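Uncharacterized NTF2-like protein (Cytophaga hutchinsonii ATCC 33406, PDB 3F14) is of unknown function but adopts the NTF2-like, SnoaL-type fold, whose cone-shaped cavity probably binds a small ligand, as in many relatives. Local coordinates at residues I9-S15 with Y93-F99; N26-N32 with T103-S109. All coordinates share one frame. Residues are numbered along the deposited sequence.

Contact 1 (I9-S15 with Y93-F99); sequences IAQHFSS and YCDIYRF. With TRS (2-amino-2-hydroxymethyl-propane-1,3-diol), chain B.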
ATOM      1  N   ILE A   9      -5.115   1.036  17.141  1.00 17.22           N
ATOM      2  CA  ILE A   9      -5.075   2.403  16.617  1.00 21.11           C
ATOM      3  C   ILE A   9      -5.258   2.373  15.111  1.00 17.60           C
ATOM      4  O   ILE A   9      -6.108   3.080  14.566  1.00 17.89           O
ATOM      5  CB  ILE A   9      -3.738   3.090  16.923  1.00 20.18           C
ATOM      6  CG1 ILE A   9      -3.599   3.391  18.413  1.00 25.97           C
ATOM      7  CG2 ILE A   9      -3.622   4.411  16.143  1.00 21.68           C
ATOM      8  CD1 ILE A   9      -2.188   3.704  18.821  1.00 24.10           C
ATOM      9  N   ALA A  10      -4.482   1.536  14.444  1.00 17.20           N
ATOM     10  CA  ALA A  10      -4.511   1.427  12.979  1.00 19.17           C
ATOM     11  C   ALA A  10      -5.855   0.937  12.518  1.00 17.83           C
ATOM     12  O   ALA A  10      -6.403   1.423  11.527  1.00 18.27           O
ATOM     13  CB  ALA A  10      -3.378   0.494  12.474  1.00 20.35           C
ATOM     14  N   GLN A  11      -6.407  -0.082  13.172  1.00 16.58           N
ATOM     15  CA  GLN A  11      -7.730  -0.565  12.816  1.00 17.70           C
ATOM     16  C   GLN A  11      -8.781   0.527  12.875  1.00 17.50           C
ATOM     17  O   GLN A  11      -9.573   0.664  11.948  1.00 17.93           O
ATOM     18  CB  GLN A  11      -8.155  -1.700  13.732  1.00 19.04           C
ATOM     19  CG  GLN A  11      -7.411  -3.014  13.514  1.00 18.35           C
ATOM     20  CD  GLN A  11      -7.856  -3.753  12.262  1.00 26.47           C
ATOM     21  OE1 GLN A  11      -8.977  -3.567  11.786  1.00 22.25           O
ATOM     22  NE2 GLN A  11      -6.980  -4.634  11.741  1.00 26.77           N
ATOM     23  N   HIS A  12      -8.778   1.314  13.952  1.00 16.41           N
ATOM     24  CA  HIS A  12      -9.741   2.403  14.082  1.00 17.26           C
ATOM     25  C   HIS A  12      -9.569   3.457  13.018  1.00 16.63           C
ATOM     26  O   HIS A  12     -10.522   3.834  12.356  1.00 17.21           O
ATOM     27  CB  HIS A  12      -9.621   3.071  15.447  1.00 17.38           C
ATOM     28  CG  HIS A  12     -10.328   2.339  16.539  1.00 21.68           C
ATOM     29  ND1 HIS A  12      -9.680   1.487  17.412  1.00 30.00           N
ATOM     30  CD2 HIS A  12     -11.632   2.343  16.896  1.00 23.24           C
ATOM     31  CE1 HIS A  12     -10.562   1.010  18.283  1.00 27.00           C
ATOM     32  NE2 HIS A  12     -11.752   1.512  17.990  1.00 25.63           N
ATOM     33  N   PHE A  13      -8.333   3.910  12.763  1.00 15.29           N
ATOM     34  CA  PHE A  13      -8.151   4.942  11.743  1.00 16.73           C
ATOM     35  C   PHE A  13      -8.542   4.421  10.356  1.00 15.89           C
ATOM     36  O   PHE A  13      -9.252   5.100   9.626  1.00 16.18           O
ATOM     37  CB  PHE A  13      -6.693   5.472  11.734  1.00 15.62           C
ATOM     38  CG  PHE A  13      -6.510   6.710  10.856  1.00 14.23           C
ATOM     39  CD1 PHE A  13      -6.328   6.624   9.496  1.00 15.52           C
ATOM     40  CD2 PHE A  13      -6.548   7.983  11.450  1.00 14.06           C
ATOM     41  CE1 PHE A  13      -6.225   7.758   8.718  1.00 16.08           C
ATOM     42  CE2 PHE A  13      -6.409   9.112  10.692  1.00 16.52           C
ATOM     43  CZ  PHE A  13      -6.280   9.017   9.316  1.00 16.65           C
ATOM     44  N   SER A  14      -8.105   3.204  10.005  1.00 15.10           N
ATOM     45  CA  SER A  14      -8.351   2.690   8.663  1.00 15.50           C
ATOM     46  C   SER A  14      -9.844   2.484   8.382  1.00 16.60           C
ATOM     47  O   SER A  14     -10.294   2.600   7.264  1.00 15.92           O
ATOM     48  CB  SER A  14      -7.568   1.391   8.410  1.00 17.59           C
ATOM     49  OG  SER A  14      -6.187   1.694   8.082  1.00 16.98           O
ATOM     50  N   SER A  15     -10.593   2.143   9.423  1.00 16.99           N
ATOM     51  CA  SER A  15     -12.023   1.909   9.296  1.00 17.38           C
ATOM     52  C   SER A  15     -12.822   3.233   9.377  1.00 17.64           C
ATOM     53  O   SER A  15     -14.067   3.213   9.289  1.00 18.67           O
ATOM     54  CB  SER A  15     -12.509   0.849  10.328  1.00 18.16           C
ATOM     55  OG  SER A  15     -12.323   1.334  11.604  1.00 21.73           O
ATOM     56  N   TYR A  93      -8.132   0.517  -0.381  1.00 15.25           N
ATOM     57  CA  TYR A  93      -7.099   1.287   0.295  1.00 15.50           C
ATOM     58  C   TYR A  93      -6.011   0.452   0.940  1.00 15.60           C
ATOM     59  O   TYR A  93      -6.211  -0.679   1.363  1.00 16.58           O
ATOM     60  CB  TYR A  93      -7.711   2.267   1.366  1.00 16.12           C
ATOM     61  CG  TYR A  93      -8.538   1.622   2.444  1.00 16.01           C
ATOM     62  CD1 TYR A  93      -7.962   1.015   3.576  1.00 15.57           C
ATOM     63  CD2 TYR A  93      -9.922   1.651   2.373  1.00 18.26           C
ATOM     64  CE1 TYR A  93      -8.751   0.425   4.544  1.00 14.95           C
ATOM     65  CE2 TYR A  93     -10.706   1.118   3.370  1.00 16.64           C
ATOM     66  CZ  TYR A  93     -10.141   0.495   4.450  1.00 16.33           C
ATOM     67  OH  TYR A  93     -10.984  -0.073   5.403  1.00 17.09           O
ATOM     68  N   CYS A  94      -4.838   1.060   0.987  1.00 15.09           N
ATOM     69  CA  CYS A  94      -3.709   0.546   1.726  1.00 16.46           C
ATOM     70  C   CYS A  94      -3.183   1.721   2.573  1.00 15.40           C
ATOM     71  O   CYS A  94      -2.727   2.715   2.028  1.00 15.12           O
ATOM     72  CB  CYS A  94      -2.626   0.024   0.781  1.00 15.53           C
ATOM     73  SG  CYS A  94      -1.158  -0.560   1.685  1.00 18.86           S
ATOM     74  N   ASP A  95      -3.272   1.574   3.895  1.00 14.71           N
ATOM     75  CA  ASP A  95      -2.843   2.579   4.871  1.00 14.66           C
ATOM     76  C   ASP A  95      -1.610   2.089   5.581  1.00 14.45           C
ATOM     77  O   ASP A  95      -1.599   0.999   6.164  1.00 14.96           O
ATOM     78  CB  ASP A  95      -3.933   2.868   5.888  1.00 15.03           C
ATOM     79  CG  ASP A  95      -5.201   3.434   5.279  1.00 16.22           C
ATOM     80  OD1 ASP A  95      -5.152   4.224   4.316  1.00 16.04           O
ATOM     81  OD2 ASP A  95      -6.343   3.099   5.797  1.00 16.73           O
ATOM     82  N   ILE A  96      -0.564   2.921   5.590  1.00 15.13           N
ATOM     83  CA  ILE A  96       0.727   2.581   6.187  1.00 14.53           C
ATOM     84  C   ILE A  96       1.002   3.535   7.354  1.00 14.59           C
ATOM     85  O   ILE A  96       1.000   4.761   7.165  1.00 16.03           O
ATOM     86  CB  ILE A  96       1.869   2.707   5.151  1.00 14.79           C
ATOM     87  CG1 ILE A  96       1.588   1.827   3.953  1.00 14.97           C
ATOM     88  CG2 ILE A  96       3.236   2.404   5.796  1.00 14.56           C
ATOM     89  CD1 ILE A  96       2.615   1.957   2.791  1.00 18.21           C
ATOM     90  N   TYR A  97       1.175   2.979   8.554  1.00 14.78           N
ATOM     91  CA  TYR A  97       1.399   3.772   9.756  1.00 15.19           C
ATOM     92  C   TYR A  97       2.807   3.619  10.231  1.00 16.26           C
ATOM     93  O   TYR A  97       3.306   2.500  10.321  1.00 16.63           O
ATOM     94  CB  TYR A  97       0.446   3.306  10.883  1.00 16.12           C
ATOM     95  CG  TYR A  97      -1.032   3.388  10.549  1.00 14.91           C
ATOM     96  CD1 TYR A  97      -1.651   2.392   9.795  1.00 15.68           C
ATOM     97  CD2 TYR A  97      -1.816   4.455  10.962  1.00 16.18           C
ATOM     98  CE1 TYR A  97      -2.962   2.460   9.429  1.00 16.16           C
ATOM     99  CE2 TYR A  97      -3.125   4.537  10.610  1.00 16.88           C
ATOM    100  CZ  TYR A  97      -3.719   3.526   9.860  1.00 16.01           C
ATOM    101  OH  TYR A  97      -5.022   3.629   9.470  1.00 17.29           O
ATOM    102  N   ARG A  98       3.450   4.724  10.543  1.00 18.33           N
ATOM    103  CA  ARG A  98       4.731   4.685  11.241  1.00 19.77           C
ATOM    104  C   ARG A  98       4.493   5.304  12.587  1.00 16.78           C
ATOM    105  O   ARG A  98       4.041   6.448  12.706  1.00 17.49           O
ATOM    106  CB  ARG A  98       5.810   5.469  10.525  1.00 19.81           C
ATOM    107  CG  ARG A  98       7.198   5.396  11.235  1.00 27.04           C
ATOM    108  CD  ARG A  98       8.310   6.204  10.549  1.00 24.99           C
ATOM    109  N   PHE A  99       4.804   4.536  13.627  1.00 20.45           N
ATOM    110  CA  PHE A  99       4.641   4.977  14.955  1.00 19.90           C
ATOM    111  C   PHE A  99       5.964   5.495  15.534  1.00 20.94           C
ATOM    112  O   PHE A  99       7.060   5.174  15.042  1.00 21.26           O
ATOM    113  CB  PHE A  99       4.137   3.827  15.844  1.00 21.88           C
ATOM    114  CG  PHE A  99       2.797   3.318  15.436  1.00 23.96           C
ATOM    115  CD1 PHE A  99       1.651   3.881  15.941  1.00 28.12           C
ATOM    116  CD2 PHE A  99       2.697   2.264  14.548  1.00 24.20           C
ATOM    117  CE1 PHE A  99       0.410   3.406  15.535  1.00 26.75           C
ATOM    118  CE2 PHE A  99       1.493   1.800  14.165  1.00 30.70           C
ATOM    119  CZ  PHE A  99       0.348   2.391  14.646  1.00 21.16           C
TER
HETATM  120  C   TRS B 112      -9.107   5.354   4.786  0.50  8.96           C
HETATM  121  C1  TRS B 112      -7.848   5.944   4.098  0.50  9.47           C
HETATM  122  C2  TRS B 112     -10.341   5.433   3.898  0.50 12.63           C
HETATM  123  C3  TRS B 112      -9.398   6.110   6.072  0.50 12.70           C
HETATM  124  N   TRS B 112      -8.873   3.935   5.089  0.50 10.82           N
HETATM  125  O1  TRS B 112      -7.314   5.043   3.138  0.50  9.39           O
HETATM  126  O2  TRS B 112     -10.102   4.775   2.673  0.50 16.37           O
HETATM  127  O3  TRS B 112      -8.407   5.771   7.000  0.50 13.17           O
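Tyr97 lies flat beneath Ala10, whose CB sits 3.9 Å from the ring centroid and 21° off its normal, a CH-pi contact. This is the N-terminal helix of the NTF2-like fold packing on the concave side of the curved sheet, its axis at 140° to strand 93-99 and 9.9 Å from it. Alternation along the strand sends Tyr93, Asp95, Tyr97 and Phe99 toward the helix, while Cys94 and Ile96 point away and pack on a second subunit. Toward the start of the helix segment the contact is apolar: Ile9 CG2 meets the edge of the Phe99 ring at CE1, 4.2 Å away. Phe13 CB touches Tyr97 CE2 at 3.9 Å, and the Phe13 ring meets Trp31 edge-to-face. Tyr97 OH donates to Ser14 OG (2.7 Å), which in turn donates to Asp95 OD2 (2.7 Å), a short hydrogen-bond chain buried between helix and strand. Tyr93 OH is held by Asn63. Beside this chain sits Tris, probably from the crystallisation liquor, which may mark a polar pocket, consistent with the cavity of this fold. Its N lies over one face of Tyr93 and donates to Ser14 O (2.9 Å) and Asp95 OD2 (2.8 Å); its O1 donates to Asp95 OD1 at 2.6 Å.

Contact 2 (N26-N32 with T103-S109); sequences NDIIEWN and TIKTITS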
ATOM      1  N   ASN A  26       0.807  12.069  16.935  1.00 14.42           N
ATOM      2  CA  ASN A  26       1.988  12.862  17.283  1.00 13.30           C
ATOM      3  C   ASN A  26       1.710  14.345  17.016  1.00 14.16           C
ATOM      4  O   ASN A  26       1.011  14.707  16.078  1.00 13.20           O
ATOM      5  CB  ASN A  26       3.182  12.350  16.488  1.00 14.10           C
ATOM      6  CG  ASN A  26       4.509  12.867  16.997  1.00 18.27           C
ATOM      7  OD1 ASN A  26       4.948  13.953  16.628  1.00 17.43           O
ATOM      8  ND2 ASN A  26       5.149  12.085  17.860  1.00 18.47           N
ATOM      9  N   ASP A  27       2.344  15.226  17.787  1.00 13.54           N
ATOM     10  CA  ASP A  27       2.203  16.674  17.577  1.00 14.22           C
ATOM     11  C   ASP A  27       2.492  17.058  16.112  1.00 12.74           C
ATOM     12  O   ASP A  27       1.858  17.983  15.608  1.00 13.80           O
ATOM     13  CB  ASP A  27       3.126  17.447  18.520  1.00 13.02           C
ATOM     14  CG  ASP A  27       2.615  17.458  19.937  1.00 15.38           C
ATOM     15  OD1 ASP A  27       1.401  17.733  20.114  1.00 17.68           O
ATOM     16  OD2 ASP A  27       3.401  17.150  20.843  1.00 18.84           O
ATOM     17  N   ILE A  28       3.431  16.387  15.467  1.00 14.44           N
ATOM     18  CA  ILE A  28       3.787  16.725  14.073  1.00 15.91           C
ATOM     19  C   ILE A  28       3.422  15.618  13.097  1.00 14.39           C
ATOM     20  O   ILE A  28       4.071  15.438  12.094  1.00 15.22           O
ATOM     21  CB  ILE A  28       5.257  17.203  13.936  1.00 17.75           C
ATOM     22  CG1 ILE A  28       6.230  16.119  14.400  1.00 18.33           C
ATOM     23  CG2 ILE A  28       5.447  18.511  14.751  1.00 15.13           C
ATOM     24  CD1 ILE A  28       7.716  16.430  14.024  1.00 21.98           C
ATOM     25  N   ILE A  29       2.376  14.887  13.420  1.00 13.78           N
ATOM     26  CA  ILE A  29       1.832  13.882  12.513  1.00 13.61           C
ATOM     27  C   ILE A  29       1.681  14.407  11.105  1.00 14.38           C
ATOM     28  O   ILE A  29       1.300  15.535  10.887  1.00 16.06           O
ATOM     29  CB  ILE A  29       0.488  13.354  13.041  1.00 13.38           C
ATOM     30  CG1 ILE A  29      -0.086  12.213  12.138  1.00 15.51           C
ATOM     31  CG2 ILE A  29      -0.585  14.474  13.175  1.00 15.72           C
ATOM     32  CD1 ILE A  29      -1.295  11.462  12.772  1.00 16.97           C
ATOM     33  N   GLU A  30       1.958  13.553  10.115  1.00 14.86           N
ATOM     34  CA  GLU A  30       1.642  13.886   8.738  1.00 15.21           C
ATOM     35  C   GLU A  30       0.760  12.772   8.164  1.00 16.74           C
ATOM     36  O   GLU A  30       1.013  11.602   8.427  1.00 16.71           O
ATOM     37  CB  GLU A  30       2.912  13.986   7.886  1.00 17.10           C
ATOM     38  CG  GLU A  30       3.810  15.059   8.384  1.00 17.02           C
ATOM     39  CD  GLU A  30       5.001  15.364   7.462  1.00 23.27           C
ATOM     40  OE1 GLU A  30       5.075  14.785   6.347  1.00 21.93           O
ATOM     41  OE2 GLU A  30       5.849  16.164   7.918  1.00 22.05           O
ATOM     42  N   TRP A  31      -0.251  13.154   7.396  1.00 14.60           N
ATOM     43  CA  TRP A  31      -1.065  12.235   6.613  1.00 16.19           C
ATOM     44  C   TRP A  31      -0.831  12.542   5.158  1.00 15.08           C
ATOM     45  O   TRP A  31      -1.245  13.571   4.660  1.00 15.18           O
ATOM     46  CB  TRP A  31      -2.541  12.338   6.958  1.00 15.90           C
ATOM     47  CG  TRP A  31      -3.423  11.254   6.329  1.00 15.53           C
ATOM     48  CD1 TRP A  31      -3.008  10.130   5.726  1.00 15.61           C
ATOM     49  CD2 TRP A  31      -4.860  11.174   6.362  1.00 13.29           C
ATOM     50  NE1 TRP A  31      -4.084   9.372   5.339  1.00 14.65           N
ATOM     51  CE2 TRP A  31      -5.245   9.979   5.724  1.00 14.41           C
ATOM     52  CE3 TRP A  31      -5.864  11.992   6.885  1.00 16.50           C
ATOM     53  CZ2 TRP A  31      -6.591   9.607   5.561  1.00 14.96           C
ATOM     54  CZ3 TRP A  31      -7.205  11.631   6.704  1.00 15.78           C
ATOM     55  CH2 TRP A  31      -7.554  10.442   6.077  1.00 15.83           C
ATOM     56  N   ASN A  32      -0.130  11.624   4.471  1.00 14.82           N
ATOM     57  CA  ASN A  32       0.181  11.685   3.057  1.00 14.82           C
ATOM     58  C   ASN A  32      -0.871  10.851   2.312  1.00 16.69           C
ATOM     59  O   ASN A  32      -0.795   9.632   2.305  1.00 15.26           O
ATOM     60  CB  ASN A  32       1.580  11.170   2.792  1.00 15.61           C
ATOM     61  CG  ASN A  32       1.954  11.229   1.332  1.00 18.17           C
ATOM     62  OD1 ASN A  32       1.185  11.683   0.507  1.00 18.87           O
ATOM     63  ND2 ASN A  32       3.143  10.759   1.020  1.00 20.32           N
ATOM     64  N   THR A 103       2.624   6.980  19.598  1.00 18.59           N
ATOM     65  CA  THR A 103       1.998   8.027  18.824  1.00 18.92           C
ATOM     66  C   THR A 103       2.093   7.670  17.348  1.00 17.52           C
ATOM     67  O   THR A 103       3.027   6.968  16.941  1.00 18.65           O
ATOM     68  CB  THR A 103       2.619   9.421  19.073  1.00 17.97           C
ATOM     69  OG1 THR A 103       3.935   9.480  18.487  1.00 20.71           O
ATOM     70  CG2 THR A 103       2.630   9.709  20.617  1.00 20.55           C
ATOM     71  N   ILE A 104       1.119   8.143  16.578  1.00 15.80           N
ATOM     72  CA  ILE A 104       1.170   7.984  15.105  1.00 16.68           C
ATOM     73  C   ILE A 104       2.024   9.115  14.606  1.00 16.54           C
ATOM     74  O   ILE A 104       1.648  10.301  14.767  1.00 16.85           O
ATOM     75  CB  ILE A 104      -0.183   8.077  14.420  1.00 16.09           C
ATOM     76  CG1 ILE A 104      -1.180   7.043  14.987  1.00 20.39           C
ATOM     77  CG2 ILE A 104       0.007   7.908  12.927  1.00 16.40           C
ATOM     78  CD1 ILE A 104      -2.597   7.218  14.384  1.00 20.58           C
ATOM     79  N   LYS A 105       3.144   8.784  13.975  1.00 18.02           N
ATOM     80  CA  LYS A 105       4.034   9.777  13.419  1.00 15.99           C
ATOM     81  C   LYS A 105       3.679  10.146  11.975  1.00 16.59           C
ATOM     82  O   LYS A 105       3.610  11.333  11.591  1.00 15.76           O
ATOM     83  CB  LYS A 105       5.486   9.295  13.514  1.00 18.03           C
ATOM     84  CG  LYS A 105       6.501  10.337  13.205  1.00 24.09           C
ATOM     85  CD  LYS A 105       6.522  11.455  14.249  1.00 25.84           C
ATOM     86  CE  LYS A 105       7.654  12.477  14.022  1.00 26.79           C
ATOM     87  NZ  LYS A 105       8.986  11.825  14.114  1.00 36.86           N
ATOM     88  N   THR A 106       3.422   9.119  11.181  1.00 14.46           N
ATOM     89  CA  THR A 106       2.973   9.311   9.795  1.00 14.82           C
ATOM     90  C   THR A 106       1.946   8.279   9.413  1.00 15.81           C
ATOM     91  O   THR A 106       1.974   7.145   9.896  1.00 14.99           O
ATOM     92  CB  THR A 106       4.117   9.277   8.768  1.00 17.87           C
ATOM     93  OG1 THR A 106       4.662   7.965   8.702  1.00 19.86           O
ATOM     94  CG2 THR A 106       5.239  10.252   9.121  1.00 18.54           C
ATOM     95  N   ILE A 107       1.020   8.697   8.536  1.00 13.95           N
ATOM     96  CA  ILE A 107       0.068   7.837   7.858  1.00 15.69           C
ATOM     97  C   ILE A 107       0.249   8.097   6.361  1.00 16.41           C
ATOM     98  O   ILE A 107       0.296   9.251   5.962  1.00 15.80           O
ATOM     99  CB  ILE A 107      -1.398   8.108   8.255  1.00 15.36           C
ATOM    100  CG1 ILE A 107      -1.525   8.166   9.783  1.00 17.97           C
ATOM    101  CG2 ILE A 107      -2.291   7.020   7.584  1.00 15.65           C
ATOM    102  CD1 ILE A 107      -2.926   8.551  10.264  1.00 16.44           C
ATOM    103  N   THR A 108       0.384   7.033   5.558  1.00 15.03           N
ATOM    104  CA  THR A 108       0.445   7.144   4.096  1.00 16.03           C
ATOM    105  C   THR A 108      -0.687   6.304   3.515  1.00 15.96           C
ATOM    106  O   THR A 108      -0.751   5.107   3.826  1.00 16.68           O
ATOM    107  CB  THR A 108       1.798   6.662   3.573  1.00 15.19           C
ATOM    108  OG1 THR A 108       2.873   7.353   4.238  1.00 17.06           O
ATOM    109  CG2 THR A 108       1.900   6.918   2.037  1.00 17.50           C
ATOM    110  N   SER A 109      -1.583   6.901   2.733  1.00 15.44           N
ATOM    111  CA  SER A 109      -2.742   6.152   2.224  1.00 14.94           C
ATOM    112  C   SER A 109      -2.750   6.130   0.702  1.00 14.84           C
ATOM    113  O   SER A 109      -2.710   7.178   0.051  1.00 14.95           O
ATOM    114  CB  SER A 109      -4.024   6.764   2.730  1.00 17.12           C
ATOM    115  OG  SER A 109      -4.148   6.733   4.156  1.00 16.42           O
TER
HETATM  116  O   HOH W   1       5.604  13.285  11.309  1.00 24.01           O
HETATM  117  O   HOH W   2       4.621   9.203   3.098  1.00 29.78           O
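Backbone hydrogen bonds set the parallel pairing of strand 29-32 with strand 103-109, whose axes run 7° apart in direction and 4.7 Å from each other. Glu30 N donates to Lys105 O (3.1 Å) and Glu30 O accepts from Ile107 N (2.9 Å); Asn32 repeats the pattern, its N reaching Ile107 O (2.8 Å) and its O taking Ser109 N (2.9 Å). CA-H...O contacts fill the gaps, such as Trp31 CA to Ile107 O at 3.3 Å. Before the corner at 27-28, Asn26 N still bonds Ile104 O (2.9 Å).

Side-chain hydrogen bonds secure both ends. Asn26 ND2 donates to Thr103 OG1 (2.9 Å), while Asn26 OD1 accepts from Ile28 N (3.1 Å), an Asx turn within the type I turn 26-29. Trp31 NE1 donates to Ser109 OG (2.9 Å), which also bonds Asp95.

Two waters add bridges: one donates to the backbone O atoms of Ile28 and Lys105, the other joins Asn32 ND2 and Thr108 OG1.

Apolar packing gathers where Ile29 CD1 meets Ile104 CG2 (3.8 Å) and Ile107 CD1 (4.2 Å), and where Trp31 CD1 lies 3.6 Å from Ile107 CB. Ile107 and Trp31 face Phe13 of the N-terminal helix; Glu30, Thr106, Asn32 and Thr108 occupy the opposite face.

Lys105 and Thr106 form a classic beta bulge opposite Arg98, within the mixed, strongly curved sheet characteristic of the NTF2-like fold.

Overall arrangement
From the N terminus, helix 2-14 supplies the first half of contact 1, and strand 29-33 soon follows with the first half of contact 2. The chain then runs through strand 37-40, helix 42-57 and strands 60-68 and 72-82 before strand 88-100 returns to the helix, closing contact 1 after 77 intervening residues. Strand 103-111 follows directly and closes contact 2 across 70, so the two loops cross. Strands 88-100 and 103-111 are sheet neighbours, joined here by Arg98 O to Lys105 N (2.8 Å) and Asp95 OD1 to Ser109 OG (2.7 Å). Contact 1 lays the helix on the sheet; contact 2 adds the early strand to it.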